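Local coordinates for protein hydrolase, haloacid dehalogenase-like family (Pseudomonas syringae pv. tomato, PDB 3S6J) that probably hydrolyses phosphate esters of sugars as a metal-dependent hydrolase of the haloacid dehalogenase-like family, and carries calcium at its metal site, at residues E[14-19]-E[188-193]; E[45-50]-E[173-178]. All blocks are in the same frame, centred on the assembly; numbering follows the deposited sequence.

Contact 1 (E[14-19]-E[188-193]); sequences DGTLTD and VGLLSG. With CA (calcium ion), chain M.
With chi1 of S192 at 44°, OG sits between the backbone N and the carbonyl carbon and meets the carbonyl of G15, while chi1 of T16 at -66° puts OG1 beside the backbone N, which leaves CG2 anti to that N and turned to L190 CD2. S192 OG donates to G15 O over 2.8 Å, the one direct hydrogen bond across the contact; the C=O...donor angle is 148° and the donor is tilted from the carbonyl plane. G193 N also lies near G15 O, but at a poor angle for a bond. G15, with no CB to meet the carbonyl oxygen of D14, takes a positive phi, and its CA and that of G193 approach to 4.2 Å. Next to the S192 bond along the two segments, L190 CD2 touches T16 CG2 at 3.7 Å and T16 O at 3.5 Å, the two side chains crossing at about a right angle. T16 OG1 is turned to D12 OD2, its hydrogen-bond partner, so the methyl is left for the apolar contact. Two waters each donate both to D19 OD1 and to S192 O, bridging their separation of 4.4 Å; D19 OD2 is bonded to the backbone N of M41 of the second subunit. D12, D14 and T16 fit the DxDx(T/V) pattern of HAD enzymes, and D14 O binds calcium at 2.4 Å, with D12, D172 and three waters completing the shell. The bond from the S192 hydroxyl to G15 O, one residue past the calcium-binding carbonyl, is consistent with the loop after strand 186-190 steadying the metal-binding turn.

Contact 2 (E[45-50]-E[173-178]); sequences HRKIGM and AIWDML
R46 O receives the indole N-H of W175: NE1 to O is 2.8 Å, with an N-H...acceptor angle of 149°. The donor lies in the carbonyl plane, on a lone pair, and the oxygen is only 9° out of the ring plane, so this carbonyl meets the indole at its N-H edge. Y195 OH makes weak hydrogen bonds with both atoms and one, not weak, with I48 O. That second carbonyl also stands at the ring edge, with I48 O 3.4 Å from W175 CD1, and it touches A173 CB.

A type II beta turn runs from K47 to M50, in which G49 has a positive phi. G49, which has no side chain, sits with its CA 4.2 Å from W175 CD1, close to the N-terminal end of helix 174-182. That helix follows strand 167-171 of the parallel alpha/beta core of the HAD fold, whereas 45-50 belongs to the helical insertion after strand 8-11, consistent with the cap of HAD phosphatases. The turn brings selenomethionine M50 over one indole face. Its CE lies 3.4 Å from the centroid of the six-membered ring of W175, a CH-pi contact, and SE stands above the same ring in a Met-aromatic contact; the bend at chi3 (146°) places CE there. I174 CG2 covers the opposite face, toward the rim. A173 is the N-cap, and its N donates to D176 OD1 over 3.2 Å.

Overall arrangement
From the N terminus, strand 8-11 of the parallel sheet leads into the metal-binding turn at 14-19, the first half of contact 1. The chain then runs through helix 21-34 into helix 41-47, where segment 45-50 begins; more than 120 residues later, after strand 167-171, segment 173-178 closes contact 2. Strand 186-190 follows, and its end closes contact 1, so contact 2 is nested inside contact 1. Contact 1 joins two loops at the ends of strands, whereas contact 2 ties helix 41-47 to the sheet-flanking helix 174-182. Their centres lie about 11 Å apart, and H45 NE2 and G193 O, probably hydrogen-bonded, connect them.

Contact 1 (E[14-19]-E[188-193])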
ATOM      1  N   ASP E  14     -11.224   9.341  -2.225  1.00 32.79           N
ATOM      2  CA  ASP E  14      -9.953   9.033  -1.595  1.00 33.64           C
ATOM      3  C   ASP E  14      -9.247   7.866  -2.324  1.00 33.26           C
ATOM      4  O   ASP E  14      -9.699   6.734  -2.260  1.00 31.08           O
ATOM      5  CB  ASP E  14     -10.269   8.736  -0.118  1.00 33.23           C
ATOM      6  CG  ASP E  14      -9.177   7.981   0.602  1.00 34.25           C
ATOM      7  OD1 ASP E  14      -9.506   6.943   1.216  1.00 37.14           O
ATOM      8  OD2 ASP E  14      -8.010   8.425   0.600  1.00 35.94           O
ATOM      9  N   GLY E  15      -8.165   8.158  -3.051  1.00 32.20           N
ATOM     10  CA  GLY E  15      -7.388   7.128  -3.727  1.00 28.81           C
ATOM     11  C   GLY E  15      -7.710   7.035  -5.201  1.00 31.31           C
ATOM     12  O   GLY E  15      -7.030   6.345  -5.964  1.00 31.17           O
ATOM     13  N   THR E  16      -8.745   7.755  -5.609  1.00 31.40           N
ATOM     14  CA  THR E  16      -9.280   7.631  -6.952  1.00 29.45           C
ATOM     15  C   THR E  16      -9.143   8.975  -7.666  1.00 32.25           C
ATOM     16  O   THR E  16      -8.620   9.036  -8.787  1.00 30.63           O
ATOM     17  CB  THR E  16     -10.755   7.157  -6.919  1.00 31.82           C
ATOM     18  OG1 THR E  16     -10.830   5.813  -6.396  1.00 31.17           O
ATOM     19  CG2 THR E  16     -11.394   7.223  -8.309  1.00 28.99           C
ATOM     20  N   LEU E  17      -9.599  10.048  -7.013  1.00 30.41           N
ATOM     21  CA  LEU E  17      -9.390  11.405  -7.528  1.00 31.92           C
ATOM     22  C   LEU E  17      -8.318  12.190  -6.736  1.00 33.17           C
ATOM     23  O   LEU E  17      -7.627  13.035  -7.295  1.00 31.66           O
ATOM     24  CB  LEU E  17     -10.708  12.189  -7.597  1.00 32.64           C
ATOM     25  CG  LEU E  17     -11.810  11.588  -8.467  1.00 33.29           C
ATOM     26  CD1 LEU E  17     -13.184  12.238  -8.201  1.00 32.73           C
ATOM     27  CD2 LEU E  17     -11.445  11.648  -9.946  1.00 32.00           C
ATOM     28  N   THR E  18      -8.183  11.901  -5.443  1.00 32.46           N
ATOM     29  CA  THR E  18      -7.144  12.516  -4.633  1.00 32.75           C
ATOM     30  C   THR E  18      -6.197  11.469  -4.075  1.00 34.34           C
ATOM     31  O   THR E  18      -6.623  10.367  -3.687  1.00 33.43           O
ATOM     32  CB  THR E  18      -7.725  13.303  -3.426  1.00 34.31           C
ATOM     33  OG1 THR E  18      -8.655  12.478  -2.717  1.00 34.15           O
ATOM     34  CG2 THR E  18      -8.410  14.571  -3.889  1.00 33.76           C
ATOM     35  N   ASP E  19      -4.919  11.832  -3.988  1.00 32.74           N
ATOM     36  CA  ASP E  19      -3.899  10.936  -3.447  1.00 31.92           C
ATOM     37  C   ASP E  19      -3.921  10.943  -1.914  1.00 33.86           C
ATOM     38  O   ASP E  19      -3.048  11.535  -1.265  1.00 35.42           O
ATOM     39  CB  ASP E  19      -2.526  11.324  -3.978  1.00 32.04           C
ATOM     40  CG  ASP E  19      -1.479  10.275  -3.708  1.00 32.10           C
ATOM     41  OD1 ASP E  19      -1.819   9.240  -3.092  1.00 29.28           O
ATOM     42  OD2 ASP E  19      -0.312  10.496  -4.120  1.00 33.26           O
ATOM     43  N   VAL E 188     -14.690  -0.213 -12.794  1.00 30.95           N
ATOM     44  CA  VAL E 188     -13.381   0.063 -13.374  1.00 29.51           C
ATOM     45  C   VAL E 188     -12.452   0.468 -12.234  1.00 30.14           C
ATOM     46  O   VAL E 188     -12.808   1.327 -11.411  1.00 30.41           O
ATOM     47  CB  VAL E 188     -13.463   1.187 -14.421  1.00 31.05           C
ATOM     48  CG1 VAL E 188     -12.082   1.736 -14.740  1.00 28.70           C
ATOM     49  CG2 VAL E 188     -14.144   0.670 -15.685  1.00 34.16           C
ATOM     50  N   GLY E 189     -11.280  -0.164 -12.169  1.00 27.63           N
ATOM     51  CA  GLY E 189     -10.389   0.024 -11.040  1.00 29.35           C
ATOM     52  C   GLY E 189      -9.152   0.840 -11.371  1.00 28.70           C
ATOM     53  O   GLY E 189      -8.637   0.751 -12.494  1.00 28.10           O
ATOM     54  N   LEU E 190      -8.688   1.618 -10.393  1.00 25.04           N
ATOM     55  CA  LEU E 190      -7.474   2.435 -10.506  1.00 27.01           C
ATOM     56  C   LEU E 190      -6.417   1.949  -9.522  1.00 27.91           C
ATOM     57  O   LEU E 190      -6.733   1.599  -8.369  1.00 26.53           O
ATOM     58  CB  LEU E 190      -7.783   3.902 -10.206  1.00 25.32           C
ATOM     59  CG  LEU E 190      -8.254   4.839 -11.327  1.00 31.87           C
ATOM     60  CD1 LEU E 190      -9.213   4.167 -12.258  1.00 30.42           C
ATOM     61  CD2 LEU E 190      -8.827   6.174 -10.792  1.00 30.53           C
ATOM     62  N   LEU E 191      -5.161   1.951  -9.962  1.00 28.23           N
ATOM     63  CA  LEU E 191      -4.043   1.529  -9.126  1.00 27.69           C
ATOM     64  C   LEU E 191      -3.609   2.596  -8.110  1.00 29.01           C
ATOM     65  O   LEU E 191      -2.745   2.337  -7.260  1.00 29.76           O
ATOM     66  CB  LEU E 191      -2.845   1.135 -10.000  1.00 28.80           C
ATOM     67  CG  LEU E 191      -3.087   0.067 -11.079  1.00 30.76           C
ATOM     68  CD1 LEU E 191      -1.794  -0.192 -11.860  1.00 26.04           C
ATOM     69  CD2 LEU E 191      -3.607  -1.233 -10.444  1.00 27.62           C
ATOM     70  N   SER E 192      -4.215   3.780  -8.187  1.00 28.36           N
ATOM     71  CA  SER E 192      -3.731   4.937  -7.426  1.00 29.92           C
ATOM     72  C   SER E 192      -4.014   4.875  -5.909  1.00 30.74           C
ATOM     73  O   SER E 192      -3.497   5.700  -5.136  1.00 29.04           O
ATOM     74  CB  SER E 192      -4.235   6.251  -8.042  1.00 28.55           C
ATOM     75  OG  SER E 192      -5.607   6.182  -8.386  1.00 27.96           O
ATOM     76  N   GLY E 193      -4.811   3.892  -5.496  1.00 28.77           N
ATOM     77  CA  GLY E 193      -5.073   3.653  -4.081  1.00 28.96           C
ATOM     78  C   GLY E 193      -4.197   2.552  -3.502  1.00 29.35           C
ATOM     79  O   GLY E 193      -4.389   2.102  -2.371  1.00 32.70           O
TER
HETATM   80 CA    CA M   1     -11.021   4.726  -2.068  1.00 34.38          CA
HETATM   81  O   HOH W   1     -11.599   5.224   0.365  1.00 32.71           O
HETATM   82  O   HOH W   2      -4.181   7.530  -2.719  1.00 28.59           O
HETATM   83  O   HOH W   3      -1.087   7.169  -4.691  1.00 29.63           O
HETATM   84  O   HOH W   4      -9.194   3.188  -0.870  1.00 30.50           O
HETATM   85  O   HOH W   5     -12.706   2.993  -1.894  1.00 28.39           O

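Contact 2 (E[45-50]-E[173-178])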
ATOM      1  N   HIS E  45      -4.539  -0.967   5.241  1.00 30.90           N
ATOM      2  CA  HIS E  45      -4.597  -0.516   3.840  1.00 30.07           C
ATOM      3  C   HIS E  45      -5.602  -1.368   3.071  1.00 30.00           C
ATOM      4  O   HIS E  45      -6.310  -0.873   2.196  1.00 31.49           O
ATOM      5  CB  HIS E  45      -3.196  -0.598   3.190  1.00 27.79           C
ATOM      6  CG  HIS E  45      -3.093   0.066   1.844  1.00 29.88           C
ATOM      7  ND1 HIS E  45      -1.901   0.203   1.181  1.00 29.68           N
ATOM      8  CD2 HIS E  45      -4.040   0.649   1.058  1.00 26.01           C
ATOM      9  CE1 HIS E  45      -2.104   0.847   0.039  1.00 30.52           C
ATOM     10  NE2 HIS E  45      -3.392   1.121  -0.054  1.00 31.01           N
ATOM     11  N   ARG E  46      -5.676  -2.650   3.414  1.00 33.06           N
ATOM     12  CA  ARG E  46      -6.611  -3.574   2.761  1.00 33.44           C
ATOM     13  C   ARG E  46      -8.075  -3.149   2.904  1.00 33.56           C
ATOM     14  O   ARG E  46      -8.901  -3.463   2.046  1.00 35.77           O
ATOM     15  CB  ARG E  46      -6.473  -4.983   3.356  1.00 36.26           C
ATOM     16  CG  ARG E  46      -5.390  -5.854   2.750  1.00 36.64           C
ATOM     17  CD  ARG E  46      -5.799  -7.344   2.831  1.00 40.71           C
ATOM     18  NE  ARG E  46      -6.231  -7.771   4.173  1.00 41.96           N
ATOM     19  CZ  ARG E  46      -6.226  -9.042   4.598  1.00 42.75           C
ATOM     20  NH1 ARG E  46      -5.812 -10.021   3.795  1.00 41.14           N
ATOM     21  NH2 ARG E  46      -6.631  -9.340   5.827  1.00 43.29           N
ATOM     22  N   LYS E  47      -8.405  -2.473   4.003  1.00 33.83           N
ATOM     23  CA  LYS E  47      -9.796  -2.135   4.308  1.00 33.38           C
ATOM     24  C   LYS E  47     -10.188  -0.705   3.901  1.00 33.29           C
ATOM     25  O   LYS E  47     -11.358  -0.322   3.974  1.00 34.14           O
ATOM     26  CB  LYS E  47     -10.085  -2.313   5.806  1.00 36.87           C
ATOM     27  CG  LYS E  47      -9.623  -3.632   6.420  1.00 39.15           C
ATOM     28  CD  LYS E  47     -10.293  -4.858   5.797  1.00 39.09           C
ATOM     29  CE  LYS E  47     -10.111  -6.096   6.688  1.00 44.59           C
ATOM     30  NZ  LYS E  47     -10.418  -7.376   5.971  1.00 41.83           N
ATOM     31  N   ILE E  48      -9.217   0.102   3.513  1.00 30.61           N
ATOM     32  CA  ILE E  48      -9.515   1.478   3.128  1.00 31.18           C
ATOM     33  C   ILE E  48     -10.515   1.491   1.966  1.00 32.80           C
ATOM     34  O   ILE E  48     -10.285   0.880   0.907  1.00 31.15           O
ATOM     35  CB  ILE E  48      -8.220   2.269   2.790  1.00 31.40           C
ATOM     36  CG1 ILE E  48      -7.282   2.279   4.001  1.00 32.36           C
ATOM     37  CG2 ILE E  48      -8.543   3.699   2.358  1.00 31.62           C
ATOM     38  CD1 ILE E  48      -7.846   2.975   5.249  1.00 33.38           C
ATOM     39  N   GLY E  49     -11.631   2.179   2.180  1.00 33.12           N
ATOM     40  CA  GLY E  49     -12.729   2.185   1.230  1.00 31.73           C
ATOM     41  C   GLY E  49     -14.011   1.651   1.860  1.00 33.16           C
ATOM     42  O   GLY E  49     -15.104   1.978   1.401  1.00 34.12           O
HETATM   43  N   MSE E  50     -13.884   0.819   2.894  1.00 31.75           N
HETATM   44  CA  MSE E  50     -15.035   0.471   3.745  1.00 33.49           C
HETATM   45  C   MSE E  50     -15.363   1.650   4.634  1.00 36.52           C
HETATM   46  O   MSE E  50     -14.483   2.461   4.925  1.00 37.54           O
HETATM   47  CB  MSE E  50     -14.725  -0.708   4.663  1.00 34.91           C
HETATM   48  CG  MSE E  50     -14.357  -2.001   3.976  1.00 33.24           C
HETATM   49 SE   MSE E  50     -14.472  -3.461   5.268  1.00 47.21          SE
HETATM   50  CE  MSE E  50     -15.091  -4.892   4.101  1.00 39.79           C
ATOM     51  N   ALA E 173     -10.502   0.597  -4.893  1.00 27.78           N
ATOM     52  CA  ALA E 173     -10.490  -0.458  -3.892  1.00 27.93           C
ATOM     53  C   ALA E 173     -11.387  -1.653  -4.248  1.00 30.66           C
ATOM     54  O   ALA E 173     -12.402  -1.526  -4.945  1.00 29.54           O
ATOM     55  CB  ALA E 173     -10.840   0.119  -2.511  1.00 27.30           C
ATOM     56  N   ILE E 174     -10.967  -2.820  -3.782  1.00 28.81           N
ATOM     57  CA  ILE E 174     -11.770  -4.031  -3.814  1.00 30.16           C
ATOM     58  C   ILE E 174     -13.216  -3.664  -3.476  1.00 29.72           C
ATOM     59  O   ILE E 174     -14.161  -4.077  -4.143  1.00 27.92           O
ATOM     60  CB  ILE E 174     -11.181  -5.036  -2.775  1.00 32.59           C
ATOM     61  CG1 ILE E 174     -10.008  -5.821  -3.394  1.00 33.11           C
ATOM     62  CG2 ILE E 174     -12.231  -5.962  -2.237  1.00 33.41           C
ATOM     63  CD1 ILE E 174      -9.135  -6.550  -2.323  1.00 33.83           C
ATOM     64  N   TRP E 175     -13.366  -2.830  -2.453  1.00 29.89           N
ATOM     65  CA  TRP E 175     -14.675  -2.455  -1.930  1.00 28.87           C
ATOM     66  C   TRP E 175     -15.558  -1.688  -2.898  1.00 26.97           C
ATOM     67  O   TRP E 175     -16.754  -1.890  -2.886  1.00 28.24           O
ATOM     68  CB  TRP E 175     -14.500  -1.718  -0.599  1.00 31.07           C
ATOM     69  CG  TRP E 175     -13.436  -2.400   0.182  1.00 32.91           C
ATOM     70  CD1 TRP E 175     -12.215  -1.901   0.513  1.00 31.58           C
ATOM     71  CD2 TRP E 175     -13.462  -3.755   0.655  1.00 32.13           C
ATOM     72  NE1 TRP E 175     -11.492  -2.845   1.192  1.00 30.49           N
ATOM     73  CE2 TRP E 175     -12.234  -3.995   1.294  1.00 32.29           C
ATOM     74  CE3 TRP E 175     -14.411  -4.785   0.606  1.00 31.81           C
ATOM     75  CZ2 TRP E 175     -11.921  -5.226   1.894  1.00 33.00           C
ATOM     76  CZ3 TRP E 175     -14.110  -6.001   1.211  1.00 34.10           C
ATOM     77  CH2 TRP E 175     -12.869  -6.211   1.842  1.00 33.97           C
ATOM     78  N   ASP E 176     -14.970  -0.833  -3.740  1.00 29.00           N
ATOM     79  CA  ASP E 176     -15.705  -0.142  -4.815  1.00 27.20           C
ATOM     80  C   ASP E 176     -16.192  -1.124  -5.868  1.00 27.76           C
ATOM     81  O   ASP E 176     -17.316  -1.019  -6.356  1.00 29.13           O
ATOM     82  CB  ASP E 176     -14.813   0.895  -5.533  1.00 27.94           C
ATOM     83  CG  ASP E 176     -14.388   2.045  -4.634  1.00 30.22           C
ATOM     84  OD1 ASP E 176     -13.220   2.041  -4.206  1.00 31.81           O
ATOM     85  OD2 ASP E 176     -15.200   2.964  -4.372  1.00 29.95           O
HETATM   86  N   MSE E 177     -15.325  -2.064  -6.233  1.00 25.83           N
HETATM   87  CA  MSE E 177     -15.642  -3.045  -7.260  1.00 26.29           C
HETATM   88  C   MSE E 177     -16.726  -4.009  -6.784  1.00 28.60           C
HETATM   89  O   MSE E 177     -17.682  -4.290  -7.508  1.00 26.78           O
HETATM   90  CB  MSE E 177     -14.384  -3.814  -7.688  1.00 26.59           C
HETATM   91  CG  MSE E 177     -13.304  -2.955  -8.339  1.00 25.13           C
HETATM   92 SE   MSE E 177     -14.028  -1.902  -9.839  1.00 34.53          SE
HETATM   93  CE  MSE E 177     -14.221  -0.195  -8.935  1.00 28.15           C
ATOM     94  N   LEU E 178     -16.550  -4.508  -5.564  1.00 26.51           N
ATOM     95  CA  LEU E 178     -17.546  -5.327  -4.902  1.00 27.56           C
ATOM     96  C   LEU E 178     -18.922  -4.628  -4.887  1.00 29.76           C
ATOM     97  O   LEU E 178     -19.921  -5.193  -5.362  1.00 27.22           O
ATOM     98  CB  LEU E 178     -17.073  -5.656  -3.477  1.00 28.65           C
ATOM     99  CG  LEU E 178     -16.530  -7.064  -3.160  1.00 32.07           C
ATOM    100  CD1 LEU E 178     -15.972  -7.818  -4.337  1.00 26.25           C
ATOM    101  CD2 LEU E 178     -15.524  -7.039  -2.024  1.00 30.38           C
TER